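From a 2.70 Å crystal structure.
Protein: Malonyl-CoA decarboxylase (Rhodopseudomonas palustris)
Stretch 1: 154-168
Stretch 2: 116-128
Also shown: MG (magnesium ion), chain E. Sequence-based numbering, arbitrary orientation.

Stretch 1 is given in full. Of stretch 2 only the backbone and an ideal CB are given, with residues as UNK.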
# COMPACT_ATOMS: atom_id res chain seq x y z
N ARG A 154 -29.73 9.64 -30.36
CA ARG A 154 -29.78 8.29 -29.84
C ARG A 154 -28.64 7.45 -30.43
O ARG A 154 -28.10 6.57 -29.76
CB ARG A 154 -31.13 7.66 -30.16
CG ARG A 154 -31.42 6.39 -29.39
CD ARG A 154 -31.03 5.16 -30.19
NE ARG A 154 -31.15 3.94 -29.40
CZ ARG A 154 -31.20 2.71 -29.92
NH1 ARG A 154 -31.16 2.54 -31.24
NH2 ARG A 154 -31.32 1.66 -29.12
N HIS A 155 -28.28 7.75 -31.66
CA HIS A 155 -27.22 7.01 -32.33
C HIS A 155 -25.85 7.50 -31.91
O HIS A 155 -24.82 6.92 -32.27
CB HIS A 155 -27.44 7.06 -33.85
CG HIS A 155 -28.78 6.53 -34.25
ND1 HIS A 155 -29.85 7.36 -34.53
CD2 HIS A 155 -29.26 5.27 -34.26
CE1 HIS A 155 -30.94 6.62 -34.69
NE2 HIS A 155 -30.61 5.35 -34.53
N VAL A 156 -25.84 8.57 -31.13
CA VAL A 156 -24.59 9.08 -30.60
C VAL A 156 -24.42 8.32 -29.29
O VAL A 156 -23.32 7.89 -28.95
CB VAL A 156 -24.67 10.58 -30.30
CG1 VAL A 156 -23.46 11.00 -29.46
CG2 VAL A 156 -24.72 11.36 -31.61
N ASP A 157 -25.52 8.15 -28.58
CA ASP A 157 -25.48 7.45 -27.31
C ASP A 157 -25.02 6.01 -27.50
O ASP A 157 -24.34 5.45 -26.64
CB ASP A 157 -26.84 7.46 -26.65
CG ASP A 157 -26.83 6.71 -25.33
OD1 ASP A 157 -27.63 5.75 -25.15
OD2 ASP A 157 -26.00 7.08 -24.47
N ASP A 158 -25.39 5.41 -28.63
CA ASP A 158 -25.01 4.03 -28.89
C ASP A 158 -23.50 3.89 -29.02
O ASP A 158 -22.94 2.85 -28.67
CB ASP A 158 -25.70 3.50 -30.15
CG ASP A 158 -27.17 3.16 -29.93
OD1 ASP A 158 -27.80 2.63 -30.88
OD2 ASP A 158 -27.70 3.41 -28.82
N ASP A 159 -22.84 4.92 -29.52
CA ASP A 159 -21.39 4.84 -29.66
C ASP A 159 -20.71 5.01 -28.31
O ASP A 159 -19.67 4.39 -28.04
CB ASP A 159 -20.89 5.89 -30.66
CG ASP A 159 -21.21 5.51 -32.10
OD1 ASP A 159 -21.47 6.42 -32.92
OD2 ASP A 159 -21.18 4.30 -32.40
N PHE A 160 -21.29 5.85 -27.46
CA PHE A 160 -20.75 6.07 -26.13
C PHE A 160 -20.80 4.77 -25.34
O PHE A 160 -19.84 4.41 -24.66
CB PHE A 160 -21.55 7.15 -25.39
CG PHE A 160 -21.06 8.54 -25.64
CD1 PHE A 160 -19.97 9.03 -24.95
CD2 PHE A 160 -21.69 9.35 -26.57
CE1 PHE A 160 -19.50 10.33 -25.18
CE2 PHE A 160 -21.23 10.65 -26.80
CZ PHE A 160 -20.14 11.13 -26.10
N VAL A 161 -21.92 4.07 -25.43
CA VAL A 161 -22.11 2.82 -24.72
C VAL A 161 -21.11 1.76 -25.20
O VAL A 161 -20.59 1.00 -24.40
CB VAL A 161 -23.57 2.31 -24.87
CG1 VAL A 161 -23.74 0.93 -24.23
CG2 VAL A 161 -24.52 3.29 -24.21
N HIS A 162 -20.82 1.72 -26.49
CA HIS A 162 -19.87 0.73 -26.97
C HIS A 162 -18.49 0.95 -26.33
O HIS A 162 -17.84 -0.00 -25.91
CB HIS A 162 -19.75 0.76 -28.49
CG HIS A 162 -18.76 -0.23 -29.04
ND1 HIS A 162 -18.94 -1.59 -28.96
CD2 HIS A 162 -17.56 -0.04 -29.65
CE1 HIS A 162 -17.89 -2.21 -29.49
NE2 HIS A 162 -17.04 -1.29 -29.91
N LEU A 163 -18.05 2.20 -26.26
CA LEU A 163 -16.74 2.50 -25.68
C LEU A 163 -16.71 2.40 -24.15
O LEU A 163 -15.81 1.75 -23.60
CB LEU A 163 -16.25 3.88 -26.14
CG LEU A 163 -16.15 4.01 -27.67
CD1 LEU A 163 -16.01 5.47 -28.09
CD2 LEU A 163 -14.98 3.18 -28.18
N PHE A 164 -17.69 3.01 -23.48
CA PHE A 164 -17.80 2.96 -22.01
C PHE A 164 -17.84 1.52 -21.54
O PHE A 164 -17.23 1.16 -20.53
CB PHE A 164 -19.08 3.65 -21.51
CG PHE A 164 -19.01 5.14 -21.46
CD1 PHE A 164 -20.01 5.86 -20.83
CD2 PHE A 164 -17.96 5.83 -22.07
CE1 PHE A 164 -19.98 7.26 -20.80
CE2 PHE A 164 -17.91 7.22 -22.05
CZ PHE A 164 -18.93 7.94 -21.41
N THR A 165 -18.60 0.69 -22.25
CA THR A 165 -18.71 -0.71 -21.90
C THR A 165 -17.32 -1.35 -21.89
O THR A 165 -16.97 -2.07 -20.95
CB THR A 165 -19.61 -1.46 -22.88
OG1 THR A 165 -20.97 -1.09 -22.64
CG2 THR A 165 -19.46 -2.96 -22.72
N SER A 166 -16.54 -1.06 -22.92
CA SER A 166 -15.21 -1.62 -22.99
C SER A 166 -14.26 -1.01 -21.96
O SER A 166 -13.35 -1.69 -21.48
CB SER A 166 -14.62 -1.43 -24.38
OG SER A 166 -13.38 -2.10 -24.45
N TRP A 167 -14.47 0.25 -21.60
CA TRP A 167 -13.59 0.88 -20.63
C TRP A 167 -13.91 0.52 -19.19
O TRP A 167 -13.00 0.29 -18.40
CB TRP A 167 -13.64 2.41 -20.74
CG TRP A 167 -13.29 2.94 -22.07
CD1 TRP A 167 -12.71 2.26 -23.10
CD2 TRP A 167 -13.53 4.26 -22.54
NE1 TRP A 167 -12.59 3.09 -24.19
CE2 TRP A 167 -13.08 4.32 -23.87
CE3 TRP A 167 -14.09 5.41 -21.95
CZ2 TRP A 167 -13.18 5.48 -24.64
CZ3 TRP A 167 -14.18 6.56 -22.71
CH2 TRP A 167 -13.73 6.59 -24.04
N PHE A 168 -15.18 0.51 -18.83
CA PHE A 168 -15.54 0.18 -17.47
C PHE A 168 -15.74 -1.31 -17.29
O PHE A 168 -16.85 -1.75 -16.99
CB PHE A 168 -16.79 0.92 -17.02
CG PHE A 168 -16.62 2.41 -16.92
CD1 PHE A 168 -16.86 3.23 -18.02
CD2 PHE A 168 -16.21 3.00 -15.74
CE1 PHE A 168 -16.70 4.60 -17.94
CE2 PHE A 168 -16.04 4.38 -15.65
CZ PHE A 168 -16.29 5.17 -16.74
N UNK A 116 -18.27 1.97 -39.06
CA UNK A 116 -17.97 2.67 -37.81
C UNK A 116 -17.94 4.18 -38.00
O UNK A 116 -17.12 4.70 -38.76
CB UNK A 116 -16.63 2.19 -37.25
N UNK A 117 -18.84 4.89 -37.32
CA UNK A 117 -18.91 6.35 -37.40
C UNK A 117 -17.67 7.01 -36.81
O UNK A 117 -17.04 6.47 -35.88
CB UNK A 117 -20.16 6.86 -36.68
N UNK A 118 -17.33 8.17 -37.34
CA UNK A 118 -16.18 8.92 -36.88
C UNK A 118 -16.30 9.36 -35.42
O UNK A 118 -15.31 9.81 -34.82
CB UNK A 118 -15.98 10.14 -37.77
N UNK A 119 -17.50 9.26 -34.86
CA UNK A 119 -17.77 9.64 -33.48
C UNK A 119 -16.87 8.84 -32.54
O UNK A 119 -16.30 9.37 -31.59
CB UNK A 119 -19.24 9.42 -33.13
N UNK A 120 -16.79 7.55 -32.80
CA UNK A 120 -15.98 6.66 -32.00
C UNK A 120 -14.52 7.10 -31.88
O UNK A 120 -14.00 7.29 -30.78
CB UNK A 120 -16.04 5.25 -32.59
N UNK A 121 -13.85 7.25 -33.02
CA UNK A 121 -12.46 7.65 -33.00
C UNK A 121 -12.31 8.98 -32.26
O UNK A 121 -11.32 9.20 -31.57
CB UNK A 121 -11.91 7.76 -34.42
N UNK A 122 -13.30 9.86 -32.41
CA UNK A 122 -13.27 11.17 -31.75
C UNK A 122 -13.37 11.04 -30.22
O UNK A 122 -12.68 11.76 -29.48
CB UNK A 122 -14.41 12.04 -32.27
N UNK A 123 -14.26 10.15 -29.76
CA UNK A 123 -14.42 9.93 -28.33
C UNK A 123 -13.16 9.25 -27.79
O UNK A 123 -12.62 9.65 -26.74
CB UNK A 123 -15.66 9.09 -28.04
N UNK A 124 -12.67 8.23 -28.51
CA UNK A 124 -11.46 7.51 -28.08
C UNK A 124 -10.30 8.45 -27.88
O UNK A 124 -9.52 8.28 -26.95
CB UNK A 124 -11.08 6.44 -29.10
N UNK A 125 -10.19 9.44 -28.75
CA UNK A 125 -9.10 10.39 -28.63
C UNK A 125 -9.33 11.37 -27.50
O UNK A 125 -8.39 11.72 -26.80
CB UNK A 125 -8.91 11.15 -29.95
N UNK A 126 -10.56 11.81 -27.31
CA UNK A 126 -10.87 12.76 -26.24
C UNK A 126 -10.64 12.13 -24.89
O UNK A 126 -10.50 12.83 -23.89
CB UNK A 126 -12.31 13.25 -26.35
N UNK A 127 -10.60 10.81 -24.87
CA UNK A 127 -10.40 10.07 -23.64
C UNK A 127 -8.96 10.09 -23.18
O UNK A 127 -8.65 9.63 -22.09
CB UNK A 127 -10.86 8.62 -23.82
N UNK A 128 -8.08 10.62 -24.01
CA UNK A 128 -6.67 10.68 -23.65
C UNK A 128 -6.33 12.00 -22.96
O UNK A 128 -5.26 12.17 -22.40
CB UNK A 128 -5.80 10.50 -24.89
MG MG E . -15.25 -1.95 -31.46

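Position 116 is in an extended conformation (phi/psi -70/118), with nothing of stretch 1 near its CB, so most residues would suit. It is E116, whose OE2 accepts a hydrogen bond from NH2 of the residue at 124 (2.7 Å), part of a salt bridge.

Position 117 points toward stretch 1, its ideal CB 4.0 Å from D159 OD1. A phi of -66° admits proline, though small or polar residues would also fit. P117 sets its CG 3.1 Å from D159 OD1.

Position 118 points away and could be almost any polar residue; R118 finds partners elsewhere in the structure.

At 119 the CB points toward stretch 1, 3.7 Å from D159 OD1, and the carbonyl of H155 lies farther along. A carboxylate and a backbone acceptor favour a donor: lysine, arginine or perhaps a shorter amide. R119 serves both, with NE in a salt bridge to D159 OD1 at 2.5 Å and NH1 giving a weak hydrogen bond to H155 O at 2.9 Å. Its CD packs against V156 CG2 (3.7 Å).

Position 120 has the closest backbone register, with D159. CB points sideways, 4.5 Å from L163 CD1, and the D159 carboxylate is within reach of a longer side chain, so a flexible donor with an aliphatic stem, such as glutamine or lysine, would suit. Q120 donates from NE2 to D159 OD2 (2.5 Å), so D159 engages two successive residues, one through each oxygen. OE1 lies 3.8 Å from CD2 of H162, whose NE2 binds the magnesium ion.

Position 121 points away and suits a polar or charged residue; E121 forms salt bridges with the residues at 124 and 125. Position 122 points sideways, unconstrained by stretch 1; it is L122.

Position 123 points into an apolar hollow, its CB 3.6 Å from L163 CD1, with F160 and W167 close by. Isoleucine, leucine, valine or methionine would fit. I123 places CD1 over the F160 ring face, 3.5 Å from its centroid in a CH-pi contact, CB against L163 CD1 (3.6 Å) and CG2 near W167 CH2 (4.0 Å).

Position 124 points sideways past L163 and W167, suiting a long chain with an aliphatic stem. R124 brings NH1 to 3.5 Å from L163 CD2, while NH2 bonds E116 and E121.

Position 125 is out of reach, so a long polar residue would do; R125 NE bridges to E121 OE2. Position 126 points sideways without contact, leaving the choice open; it is L126.

Position 127 points at the indole, 3.5 Å from W167 CH2, where a small or flat group suits. N127 CG lies over one ring face, 3.4 Å from W167 CH2. Position 128 is out of reach and admits most residues; it is H128.

Stretch 2 116-128: EPRRQELIRRLNH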
# COMPACT_ATOMS: atom_id res chain seq x y z
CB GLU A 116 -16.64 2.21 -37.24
CG GLU A 116 -16.24 2.91 -35.95
CD GLU A 116 -14.87 2.50 -35.45
OE1 GLU A 116 -14.67 1.30 -35.17
OE2 GLU A 116 -13.99 3.39 -35.35
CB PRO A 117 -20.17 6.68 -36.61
CG PRO A 117 -20.23 5.57 -35.61
CD PRO A 117 -19.89 4.37 -36.43
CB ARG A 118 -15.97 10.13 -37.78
CG ARG A 118 -15.77 9.77 -39.23
CD ARG A 118 -15.15 10.95 -39.96
NE ARG A 118 -16.04 12.10 -40.01
CZ ARG A 118 -15.62 13.36 -40.03
NH1 ARG A 118 -14.32 13.63 -40.01
NH2 ARG A 118 -16.51 14.36 -40.05
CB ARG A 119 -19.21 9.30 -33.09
CG ARG A 119 -20.28 10.09 -33.76
CD ARG A 119 -21.58 9.98 -32.97
NE ARG A 119 -22.31 8.77 -33.30
CZ ARG A 119 -22.81 8.53 -34.50
NH1 ARG A 119 -23.46 7.40 -34.73
NH2 ARG A 119 -22.66 9.42 -35.46
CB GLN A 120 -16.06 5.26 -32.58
CG GLN A 120 -17.48 4.83 -32.89
CD GLN A 120 -17.74 3.41 -32.48
OE1 GLN A 120 -16.80 2.64 -32.20
NE2 GLN A 120 -19.01 3.02 -32.46
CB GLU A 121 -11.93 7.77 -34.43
CG GLU A 121 -10.43 8.00 -34.52
CD GLU A 121 -9.64 6.99 -33.70
OE1 GLU A 121 -10.04 5.79 -33.67
OE2 GLU A 121 -8.62 7.39 -33.10
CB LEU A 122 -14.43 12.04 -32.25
CG LEU A 122 -14.52 13.39 -31.51
CD1 LEU A 122 -13.22 14.18 -31.79
CD2 LEU A 122 -15.77 14.16 -31.94
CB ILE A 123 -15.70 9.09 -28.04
CG1 ILE A 123 -16.94 9.88 -28.49
CG2 ILE A 123 -15.84 8.81 -26.55
CD1 ILE A 123 -18.26 9.13 -28.31
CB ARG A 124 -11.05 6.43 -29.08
CG ARG A 124 -11.84 5.16 -28.93
CD ARG A 124 -11.20 4.03 -29.70
NE ARG A 124 -11.39 4.20 -31.13
CZ ARG A 124 -12.37 3.63 -31.82
NH1 ARG A 124 -13.24 2.85 -31.20
NH2 ARG A 124 -12.50 3.87 -33.11
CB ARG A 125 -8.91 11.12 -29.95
CG ARG A 125 -8.53 10.18 -31.06
CD ARG A 125 -7.99 10.89 -32.28
NE ARG A 125 -7.65 9.92 -33.31
CZ ARG A 125 -6.81 10.13 -34.32
NH1 ARG A 125 -6.20 11.31 -34.46
NH2 ARG A 125 -6.53 9.13 -35.15
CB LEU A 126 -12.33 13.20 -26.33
CG LEU A 126 -12.70 14.07 -27.52
CD1 LEU A 126 -14.18 14.35 -27.49
CD2 LEU A 126 -11.89 15.37 -27.46
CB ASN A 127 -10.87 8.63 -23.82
CG ASN A 127 -10.97 7.89 -22.51
OD1 ASN A 127 -11.54 8.40 -21.55
ND2 ASN A 127 -10.44 6.69 -22.47
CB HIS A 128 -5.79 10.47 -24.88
CG HIS A 128 -5.77 9.05 -25.35
ND1 HIS A 128 -6.03 8.70 -26.66
CD2 HIS A 128 -5.53 7.90 -24.69
CE1 HIS A 128 -5.95 7.38 -26.78
NE2 HIS A 128 -5.65 6.87 -25.60
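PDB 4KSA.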